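Local atomic coordinates of ASCH domain-containing protein (Enterococcus faecalis, PDB entry 1T62), a protein that is of unknown function but carries an ASCH domain of the PUA clan, which is consistent with a role in binding RNA. Residues I84-K89 / E147-Y152. Numbering follows the deposited sequence.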
ATOM      1  N   ILE B  84       9.428  10.622   5.295  1.00 18.16           N
ATOM      2  CA  ILE B  84      10.741  10.011   5.361  1.00 18.61           C
ATOM      3  C   ILE B  84      11.256  10.204   6.799  1.00 19.28           C
ATOM      4  O   ILE B  84      10.999  11.225   7.441  1.00 17.30           O
ATOM      5  CB  ILE B  84      11.707  10.580   4.271  1.00 16.50           C
ATOM      6  CG1 ILE B  84      12.992  11.063   4.910  1.00 15.06           C
ATOM      7  CG2 ILE B  84      11.044  11.641   3.451  1.00 15.68           C
ATOM      8  CD1 ILE B  84      14.022   9.979   4.963  1.00 14.61           C
ATOM      9  N   ILE B  85      11.952   9.193   7.313  1.00 10.23           N
ATOM     10  CA  ILE B  85      12.439   9.229   8.679  1.00 14.01           C
ATOM     11  C   ILE B  85      13.929   8.954   8.827  1.00 13.32           C
ATOM     12  O   ILE B  85      14.558   8.357   7.953  1.00 13.65           O
ATOM     13  CB  ILE B  85      11.681   8.204   9.509  1.00  1.28           C
ATOM     14  CG1 ILE B  85      11.977   6.797   8.992  1.00  5.57           C
ATOM     15  CG2 ILE B  85      10.195   8.443   9.373  1.00  3.34           C
ATOM     16  CD1 ILE B  85      11.420   5.711   9.854  1.00 12.24           C
ATOM     17  N   ARG B  86      14.489   9.387   9.947  1.00 26.84           N
ATOM     18  CA  ARG B  86      15.901   9.156  10.208  1.00 25.15           C
ATOM     19  C   ARG B  86      16.076   8.356  11.491  1.00 24.50           C
ATOM     20  O   ARG B  86      15.501   8.690  12.529  1.00 23.63           O
ATOM     21  CB  ARG B  86      16.659  10.470  10.331  1.00 26.24           C
ATOM     22  CG  ARG B  86      18.094  10.288   9.962  1.00 26.15           C
ATOM     23  CD  ARG B  86      19.037  10.663  11.060  1.00 26.94           C
ATOM     24  NE  ARG B  86      19.364  12.081  11.013  1.00 27.27           N
ATOM     25  CZ  ARG B  86      18.627  13.014  11.586  1.00 27.89           C
ATOM     26  NH1 ARG B  86      17.533  12.655  12.240  1.00 27.92           N
ATOM     27  NH2 ARG B  86      18.983  14.286  11.513  1.00 30.01           N
ATOM     28  N   THR B  87      16.873   7.297  11.418  1.00 11.98           N
ATOM     29  CA  THR B  87      17.115   6.449  12.577  1.00  9.62           C
ATOM     30  C   THR B  87      18.223   7.039  13.444  1.00  9.49           C
ATOM     31  O   THR B  87      19.334   7.256  12.974  1.00  6.24           O
ATOM     32  CB  THR B  87      17.519   5.022  12.135  1.00 19.33           C
ATOM     33  OG1 THR B  87      16.531   4.499  11.232  1.00 20.67           O
ATOM     34  CG2 THR B  87      17.617   4.109  13.332  1.00 18.97           C
ATOM     35  N   THR B  88      17.912   7.309  14.708  1.00 15.50           N
ATOM     36  CA  THR B  88      18.887   7.875  15.634  1.00 14.82           C
ATOM     37  C   THR B  88      19.424   6.791  16.551  1.00 16.68           C
ATOM     38  O   THR B  88      20.356   7.027  17.318  1.00 14.64           O
ATOM     39  CB  THR B  88      18.260   8.969  16.532  1.00 15.91           C
ATOM     40  OG1 THR B  88      17.095   8.446  17.182  1.00 13.63           O
ATOM     41  CG2 THR B  88      17.855  10.177  15.723  1.00 13.77           C
ATOM     42  N   LYS B  89      18.849   5.594  16.464  1.00 15.17           N
ATOM     43  CA  LYS B  89      19.268   4.501  17.338  1.00 15.39           C
ATOM     44  C   LYS B  89      18.865   3.126  16.812  1.00 15.51           C
ATOM     45  O   LYS B  89      17.767   2.942  16.335  1.00 17.03           O
ATOM     46  CB  LYS B  89      18.645   4.745  18.715  1.00 37.61           C
ATOM     47  CG  LYS B  89      18.956   3.744  19.807  1.00 40.86           C
ATOM     48  CD  LYS B  89      18.222   4.154  21.079  1.00 42.20           C
ATOM     49  CE  LYS B  89      18.401   3.136  22.165  1.00 42.07           C
ATOM     50  NZ  LYS B  89      18.013   1.786  21.685  1.00 44.35           N
ATOM     51  N   GLU B 147      13.121   9.610  13.802  1.00 19.11           N
ATOM     52  CA  GLU B 147      12.410  10.873  13.870  1.00 19.63           C
ATOM     53  C   GLU B 147      11.896  11.205  12.470  1.00 20.36           C
ATOM     54  O   GLU B 147      12.597  10.986  11.482  1.00 21.20           O
ATOM     55  CB  GLU B 147      13.308  11.998  14.412  1.00 16.63           C
ATOM     56  CG  GLU B 147      14.621  12.283  13.695  1.00 22.53           C
ATOM     57  CD  GLU B 147      15.465  13.324  14.461  1.00 25.26           C
ATOM     58  OE1 GLU B 147      16.613  13.622  14.064  1.00 24.64           O
ATOM     59  OE2 GLU B 147      14.969  13.852  15.485  1.00 27.41           O
ATOM     60  N   VAL B 148      10.652  11.674  12.379  1.00 25.96           N
ATOM     61  CA  VAL B 148      10.088  12.030  11.087  1.00 23.87           C
ATOM     62  C   VAL B 148      10.816  13.265  10.608  1.00 22.07           C
ATOM     63  O   VAL B 148      10.746  14.343  11.207  1.00 21.14           O
ATOM     64  CB  VAL B 148       8.581  12.285  11.169  1.00 23.37           C
ATOM     65  CG1 VAL B 148       8.113  13.110   9.952  1.00 21.23           C
ATOM     66  CG2 VAL B 148       7.860  10.943  11.200  1.00 23.18           C
ATOM     67  N   VAL B 149      11.511  13.077   9.501  1.00 15.17           N
ATOM     68  CA  VAL B 149      12.366  14.092   8.913  1.00 15.65           C
ATOM     69  C   VAL B 149      11.765  14.818   7.696  1.00 13.26           C
ATOM     70  O   VAL B 149      12.318  15.794   7.219  1.00 11.33           O
ATOM     71  CB  VAL B 149      13.728  13.387   8.595  1.00  3.10           C
ATOM     72  CG1 VAL B 149      14.037  13.430   7.121  1.00  3.70           C
ATOM     73  CG2 VAL B 149      14.815  13.955   9.465  1.00  1.00           C
ATOM     74  N   ASP B 150      10.622  14.352   7.208  1.00 14.72           N
ATOM     75  CA  ASP B 150       9.976  14.973   6.057  1.00 18.68           C
ATOM     76  C   ASP B 150       8.625  14.304   5.782  1.00 20.31           C
ATOM     77  O   ASP B 150       8.481  13.094   5.933  1.00 21.40           O
ATOM     78  CB  ASP B 150      10.893  14.862   4.833  1.00 29.49           C
ATOM     79  CG  ASP B 150      10.397  15.674   3.633  1.00 31.97           C
ATOM     80  OD1 ASP B 150      11.120  15.707   2.610  1.00 33.70           O
ATOM     81  OD2 ASP B 150       9.298  16.278   3.689  1.00 33.67           O
ATOM     82  N   LEU B 151       7.628  15.101   5.406  1.00 26.77           N
ATOM     83  CA  LEU B 151       6.301  14.583   5.086  1.00 26.77           C
ATOM     84  C   LEU B 151       6.101  14.714   3.583  1.00 26.77           C
ATOM     85  O   LEU B 151       6.592  15.668   2.973  1.00 26.77           O
ATOM     86  CB  LEU B 151       5.223  15.391   5.796  1.00 20.82           C
ATOM     87  CG  LEU B 151       5.170  15.365   7.321  1.00 20.82           C
ATOM     88  CD1 LEU B 151       4.097  16.327   7.790  1.00 20.82           C
ATOM     89  CD2 LEU B 151       4.885  13.951   7.809  1.00 20.82           C
ATOM     90  N   TYR B 152       5.381  13.761   2.992  1.00 41.63           N
ATOM     91  CA  TYR B 152       5.116  13.769   1.554  1.00 41.63           C
ATOM     92  C   TYR B 152       3.927  14.653   1.282  1.00 41.63           C
ATOM     93  O   TYR B 152       2.794  14.189   1.301  1.00 41.63           O
ATOM     94  CB  TYR B 152       4.825  12.357   1.051  1.00 36.64           C
ATOM     95  CG  TYR B 152       4.505  12.254  -0.429  1.00 36.64           C
ATOM     96  CD1 TYR B 152       3.185  12.210  -0.878  1.00 36.64           C
ATOM     97  CD2 TYR B 152       5.528  12.156  -1.385  1.00 36.64           C
ATOM     98  CE1 TYR B 152       2.885  12.061  -2.245  1.00 36.64           C
ATOM     99  CE2 TYR B 152       5.241  12.011  -2.756  1.00 36.64           C
ATOM    100  CZ  TYR B 152       3.917  11.960  -3.177  1.00 36.64           C
ATOM    101  OH  TYR B 152       3.618  11.779  -4.513  1.00 36.64           O
TER
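I84 O takes two backbone N-H groups, from V149 and from D150. V149 N gives the stronger bond at 2.8 Å, lying in the carbonyl plane of I84. The bond from D150 N is weak. Two residues therefore face one, which makes V149 and D150 a classic beta bulge in the antiparallel pairing of strands 81-94 and 140-151 in the mixed sheet of this ASCH-family protein. I84 N closes the pair by donating to D150 O at 2.7 Å. Beyond the bulge, R86 and E147 form a second hydrogen-bonded pair, R86 N to E147 O and E147 N to R86 O. Between the two hydrogen-bonded pairs, I85 and V148 form a non-hydrogen-bonded pair. There the CA-H of I85 also meets E147 O.

I84, R86, E147 and D150 put their side chains on one face of the sheet. V149, the extra residue of the bulge, points toward strand 81-94, and its methyls pack against I84 and R86. I84 CG1 meets V149 CG1 at 3.4 Å, and I84 CG2 lies against D150 CB at 3.5 Å. Helix 2-16 packs here, with F8 against I84 and D150, and F12 against V149 and D150. D150 OD1 forms a salt bridge with K15 of that helix. On the opposite face I85 CG2 touches V148 CG2 at 3.9 Å, and V43 of helix 33-44 packs against V148.

The side chains of R86 and E147 run side by side and point the same way. They pair as a salt bridge, but the modelled approach of R86 NH1 to E147 OE1 is too short, so its detail is doubtful. As far as the model places the R86 guanidinium, V149 CG2 is over the NH1 side of one face. V149 CG2 also lies 4.0 Å from R86 CB.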